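Local coordinates for protein D-psicose 3-epimerase (Agrobacterium tumefaciens, PDB 2HK0) that interconverts D-fructose and D-psicose by epimerisation at C3, a metal-dependent reaction carried out in a TIM-barrel active site, at residues 25-30 against 39-44; 52-57 against 260-265. One frame throughout, in Å; residues are numbered along the deposited sequence.

Contact 1 (25-30 against 39-44); sequences IYYSYW and GPYIEK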
# COMPACT_ATOMS: atom_id res chain seq x y z
N ILE A 25 -16.30 -5.31 -19.85
CA ILE A 25 -14.95 -5.38 -20.39
C ILE A 25 -14.97 -4.82 -21.81
O ILE A 25 -15.97 -4.96 -22.52
CB ILE A 25 -14.46 -6.84 -20.43
CG1 ILE A 25 -13.05 -6.91 -21.04
CG2 ILE A 25 -15.44 -7.68 -21.24
CD1 ILE A 25 -12.29 -8.20 -20.70
N TYR A 26 -13.88 -4.16 -22.20
CA TYR A 26 -13.75 -3.61 -23.55
C TYR A 26 -13.35 -4.80 -24.44
O TYR A 26 -12.29 -5.39 -24.23
CB TYR A 26 -12.65 -2.54 -23.54
CG TYR A 26 -12.55 -1.74 -24.81
CD1 TYR A 26 -13.68 -1.20 -25.41
CD2 TYR A 26 -11.30 -1.45 -25.37
CE1 TYR A 26 -13.58 -0.37 -26.53
CE2 TYR A 26 -11.19 -0.62 -26.49
CZ TYR A 26 -12.34 -0.09 -27.06
OH TYR A 26 -12.24 0.76 -28.15
N TYR A 27 -14.17 -5.14 -25.44
CA TYR A 27 -13.89 -6.31 -26.29
C TYR A 27 -12.54 -6.34 -27.02
O TYR A 27 -12.04 -7.42 -27.34
CB TYR A 27 -15.04 -6.54 -27.30
CG TYR A 27 -14.85 -5.76 -28.57
CD1 TYR A 27 -15.02 -4.38 -28.59
CD2 TYR A 27 -14.41 -6.40 -29.73
CE1 TYR A 27 -14.75 -3.64 -29.73
CE2 TYR A 27 -14.14 -5.66 -30.89
CZ TYR A 27 -14.30 -4.29 -30.87
OH TYR A 27 -14.03 -3.55 -31.99
N SER A 28 -11.94 -5.18 -27.27
CA SER A 28 -10.63 -5.13 -27.95
C SER A 28 -9.51 -5.86 -27.19
O SER A 28 -8.39 -6.02 -27.70
CB SER A 28 -10.21 -3.69 -28.20
OG SER A 28 -10.98 -3.13 -29.25
N TYR A 29 -9.81 -6.27 -25.97
CA TYR A 29 -8.87 -7.04 -25.15
C TYR A 29 -8.43 -8.29 -25.94
O TYR A 29 -7.29 -8.72 -25.86
CB TYR A 29 -9.61 -7.48 -23.89
CG TYR A 29 -8.97 -8.59 -23.08
CD1 TYR A 29 -7.77 -8.39 -22.40
CD2 TYR A 29 -9.64 -9.79 -22.89
CE1 TYR A 29 -7.27 -9.36 -21.53
CE2 TYR A 29 -9.15 -10.77 -22.04
CZ TYR A 29 -7.97 -10.55 -21.35
OH TYR A 29 -7.51 -11.51 -20.46
N TRP A 30 -9.36 -8.85 -26.71
CA TRP A 30 -9.11 -10.06 -27.50
C TRP A 30 -8.60 -9.81 -28.93
O TRP A 30 -8.35 -10.77 -29.66
CB TRP A 30 -10.40 -10.89 -27.57
CG TRP A 30 -10.77 -11.62 -26.30
CD1 TRP A 30 -10.24 -12.79 -25.84
CD2 TRP A 30 -11.75 -11.22 -25.32
NE1 TRP A 30 -10.82 -13.15 -24.65
CE2 TRP A 30 -11.75 -12.20 -24.31
CE3 TRP A 30 -12.62 -10.13 -25.21
CZ2 TRP A 30 -12.59 -12.12 -23.19
CZ3 TRP A 30 -13.46 -10.04 -24.11
CH2 TRP A 30 -13.44 -11.04 -23.11
N GLY A 39 -19.47 -7.72 -32.99
CA GLY A 39 -20.64 -8.59 -33.03
C GLY A 39 -20.55 -9.91 -32.30
O GLY A 39 -21.35 -10.16 -31.39
N PRO A 40 -19.59 -10.79 -32.65
CA PRO A 40 -19.41 -12.10 -32.01
C PRO A 40 -19.08 -12.01 -30.52
O PRO A 40 -19.32 -12.95 -29.76
CB PRO A 40 -18.25 -12.72 -32.80
CG PRO A 40 -18.39 -12.08 -34.14
CD PRO A 40 -18.66 -10.64 -33.79
N TYR A 41 -18.53 -10.88 -30.10
CA TYR A 41 -18.16 -10.70 -28.70
C TYR A 41 -19.34 -10.53 -27.76
O TYR A 41 -19.22 -10.80 -26.56
CB TYR A 41 -17.18 -9.54 -28.58
CG TYR A 41 -15.82 -9.96 -29.07
CD1 TYR A 41 -14.96 -10.68 -28.24
CD2 TYR A 41 -15.43 -9.74 -30.39
CE1 TYR A 41 -13.74 -11.16 -28.71
CE2 TYR A 41 -14.22 -10.23 -30.87
CZ TYR A 41 -13.38 -10.94 -30.03
OH TYR A 41 -12.18 -11.41 -30.48
N ILE A 42 -20.49 -10.08 -28.29
CA ILE A 42 -21.66 -9.89 -27.45
C ILE A 42 -21.96 -11.19 -26.69
O ILE A 42 -22.01 -11.20 -25.45
CB ILE A 42 -22.90 -9.55 -28.30
CG1 ILE A 42 -22.69 -8.23 -29.05
CG2 ILE A 42 -24.13 -9.47 -27.40
CD1 ILE A 42 -22.76 -7.01 -28.19
N GLU A 43 -22.13 -12.27 -27.44
CA GLU A 43 -22.43 -13.58 -26.86
C GLU A 43 -21.28 -14.12 -26.02
O GLU A 43 -21.50 -14.70 -24.96
CB GLU A 43 -22.74 -14.58 -27.99
CG GLU A 43 -23.12 -15.95 -27.47
CD GLU A 43 -23.09 -17.03 -28.55
OE1 GLU A 43 -23.64 -16.78 -29.65
OE2 GLU A 43 -22.53 -18.12 -28.29
N LYS A 44 -20.05 -13.95 -26.50
CA LYS A 44 -18.89 -14.45 -25.78
C LYS A 44 -18.73 -13.78 -24.42
O LYS A 44 -18.57 -14.44 -23.39
CB LYS A 44 -17.62 -14.22 -26.60
CG LYS A 44 -16.35 -14.83 -26.03
CD LYS A 44 -15.15 -13.98 -26.39
CE LYS A 44 -13.94 -14.79 -26.80
NZ LYS A 44 -13.42 -15.70 -25.78

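Contact 2 (52-57 against 260-265); sequences IIEVAA and AVIMEP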
# COMPACT_ATOMS: atom_id res chain seq x y z
N ILE A 52 -21.87 -6.18 -18.80
CA ILE A 52 -21.71 -5.25 -19.90
C ILE A 52 -20.54 -5.54 -20.83
O ILE A 52 -19.52 -6.11 -20.42
CB ILE A 52 -21.46 -3.82 -19.32
CG1 ILE A 52 -22.69 -3.33 -18.55
CG2 ILE A 52 -21.04 -2.84 -20.42
CD1 ILE A 52 -22.38 -2.12 -17.71
N ILE A 53 -20.69 -5.15 -22.10
CA ILE A 53 -19.60 -5.26 -23.06
C ILE A 53 -19.47 -3.84 -23.59
O ILE A 53 -20.46 -3.22 -23.97
CB ILE A 53 -19.87 -6.25 -24.23
CG1 ILE A 53 -18.70 -6.19 -25.22
CG2 ILE A 53 -21.18 -5.91 -24.94
CD1 ILE A 53 -18.79 -7.22 -26.38
N GLU A 54 -18.26 -3.29 -23.56
CA GLU A 54 -18.05 -1.95 -24.06
C GLU A 54 -17.49 -2.07 -25.45
O GLU A 54 -16.57 -2.85 -25.69
CB GLU A 54 -17.10 -1.15 -23.18
CG GLU A 54 -16.85 0.25 -23.73
CD GLU A 54 -16.55 1.27 -22.64
OE1 GLU A 54 -17.42 1.51 -21.80
OE2 GLU A 54 -15.44 1.85 -22.63
N VAL A 55 -18.05 -1.27 -26.34
CA VAL A 55 -17.72 -1.26 -27.75
C VAL A 55 -17.21 0.10 -28.24
O VAL A 55 -17.39 1.10 -27.55
CB VAL A 55 -19.01 -1.66 -28.51
CG1 VAL A 55 -18.92 -1.27 -29.94
CG2 VAL A 55 -19.24 -3.18 -28.34
N ALA A 56 -16.58 0.12 -29.41
CA ALA A 56 -16.08 1.37 -30.01
C ALA A 56 -17.14 1.97 -30.95
O ALA A 56 -17.62 1.30 -31.87
CB ALA A 56 -14.81 1.10 -30.79
N ALA A 57 -17.49 3.23 -30.71
CA ALA A 57 -18.51 3.91 -31.50
C ALA A 57 -18.31 3.95 -33.01
O ALA A 57 -19.29 3.81 -33.76
CB ALA A 57 -18.71 5.32 -30.98
N ALA A 260 -21.21 1.77 -14.18
CA ALA A 260 -20.44 0.67 -14.73
C ALA A 260 -18.96 0.72 -14.40
O ALA A 260 -18.37 1.78 -14.26
CB ALA A 260 -20.62 0.61 -16.24
N VAL A 261 -18.36 -0.46 -14.30
CA VAL A 261 -16.93 -0.60 -14.04
C VAL A 261 -16.46 -1.50 -15.19
O VAL A 261 -16.75 -2.70 -15.20
CB VAL A 261 -16.66 -1.29 -12.69
CG1 VAL A 261 -15.16 -1.53 -12.52
CG2 VAL A 261 -17.18 -0.43 -11.55
N ILE A 262 -15.77 -0.91 -16.16
CA ILE A 262 -15.29 -1.64 -17.33
C ILE A 262 -13.80 -1.89 -17.25
O ILE A 262 -13.01 -0.94 -17.16
CB ILE A 262 -15.52 -0.84 -18.64
CG1 ILE A 262 -16.93 -0.23 -18.66
CG2 ILE A 262 -15.26 -1.76 -19.87
CD1 ILE A 262 -18.05 -1.26 -18.62
N MSE A 263 -13.39 -3.15 -17.29
CA MSE A 263 -11.95 -3.42 -17.29
C MSE A 263 -11.50 -3.21 -18.74
O MSE A 263 -12.15 -3.67 -19.68
CB MSE A 263 -11.62 -4.83 -16.80
CG MSE A 263 -12.29 -5.96 -17.56
SE MSE A 263 -11.78 -7.65 -16.70
CE MSE A 263 -12.71 -7.48 -15.01
N GLU A 264 -10.39 -2.50 -18.92
CA GLU A 264 -9.87 -2.17 -20.24
C GLU A 264 -8.44 -2.69 -20.34
O GLU A 264 -7.49 -1.92 -20.44
CB GLU A 264 -9.92 -0.64 -20.38
CG GLU A 264 -9.47 -0.08 -21.71
CD GLU A 264 -9.53 1.45 -21.71
OE1 GLU A 264 -9.05 2.05 -20.72
OE2 GLU A 264 -10.06 2.04 -22.67
N PRO A 265 -8.27 -4.01 -20.31
CA PRO A 265 -6.91 -4.54 -20.39
C PRO A 265 -6.33 -4.61 -21.80
O PRO A 265 -7.02 -4.93 -22.76
CB PRO A 265 -7.03 -5.90 -19.71
CG PRO A 265 -8.44 -6.34 -20.09
CD PRO A 265 -9.27 -5.08 -20.12

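Contact 1 (25-30 against 39-44)
In the first beta-alpha-beta unit of the TIM barrel, an aromatic cluster of Tyr27, Trp30 and Tyr41 joins the 3-10 turn after strand 22-26 to helix 39-47. Tyr41 is the shared member. Its CD2 meets Tyr27 CD2 at 3.6 Å, with the two ring planes inclined at 53°, too oblique for either a stack or an edge-to-face pair. At the other end of the Tyr41 ring, CE1 lies 3.5 Å from Trp30 CB; here the ring and the six-membered ring of Trp30 are nearer parallel (28°) but offset so far that they scarcely overlap. Lys44 lies over one face of the indole, at its five-membered ring. Its CG stands anti to the backbone N (chi1 -174°), and bends further along the chain carry CE to 4.2 Å from that ring's centroid, a CH-pi contact; NZ makes an off-centre cation-pi interaction with the same ring. Tyr29 CD2 lies over the opposite indole face, so that Tyr29 turns an edge to it. Polar ends are held from outside: Lys44 NZ by a salt bridge to Asp293, Tyr41 OH by Glu31, Tyr27 OH by the carbonyl of Ala36. Helix 289-307 flanks Trp30 and Lys44, while Tyr41 also rests on Ile53 of strand 52-56.

Contact 2 (52-57 against 260-265)
Ile262 lays its branched side chain across both Ile52 and Glu54, crossing each at about a right angle. Its two branches divide the work: on the longer one CD1 meets Ile52 CG2 at 3.8 Å and CG1 lies 3.6 Å from Glu54 OE1, while the CG2 methyl meets Glu54 CB at 3.8 Å. Setting CG1 beside the backbone N (chi1 -45°) leaves CG2 anti to that nitrogen, and in this setting the CG1 branch bridges Ile52 and Glu54 while CG2 lies on Glu54. Nearer the start of both strands, Ile52 CD1 reaches Ala260 CB at 3.6 Å. No hydrogen bond crosses between the segments, and the geometry explains why: strands 52-56 and 260-263 pass 8.1 Å apart with their directions 66° from each other, too far for backbone pairing. They are the second and eighth strands of the xylose isomerase-like TIM barrel, separated by strand 22-26, so the contact is made by side chains turned into the barrel interior. Glu54 carries its carboxylate onward on an extended chain, and that group is gripped at both oxygens: OE1 is hydrogen-bonded to His227 NE2 and OE2 to His229 NE2, both on strand 225-230. Ile262 also touches both histidines. Glu54 OE2 stands 5.4 Å from Glu264 OE2, the latter just beyond the end of strand 260-263. Glu54 also touches Thr83 of strand 81-85, the neighbouring strand of the barrel.

How the contacts relate
The two contacts have centres about 9 Å apart, and both segments of contact 1 precede those of contact 2 along the chain. Strand 22-26 ties them together by lying in the barrel sheet between strands 52-56 and 260-263. Two probable backbone hydrogen bonds give the evidence: Ile25 O to Glu54 N, 3.0 Å, and Tyr26 N to Met263 O, 3.1 Å. Beyond the strand, Tyr29 CD1 packs on Pro265 CG. Contact 1 is partly buried, where the turn after strand 22-26 meets helix 39-47; contact 2 is buried, its centre about 7 Å from the centre of the chain. Strand 22-26 thus bonds to both neighbours, and its bond to 260-263 closes the barrel between first and last strands.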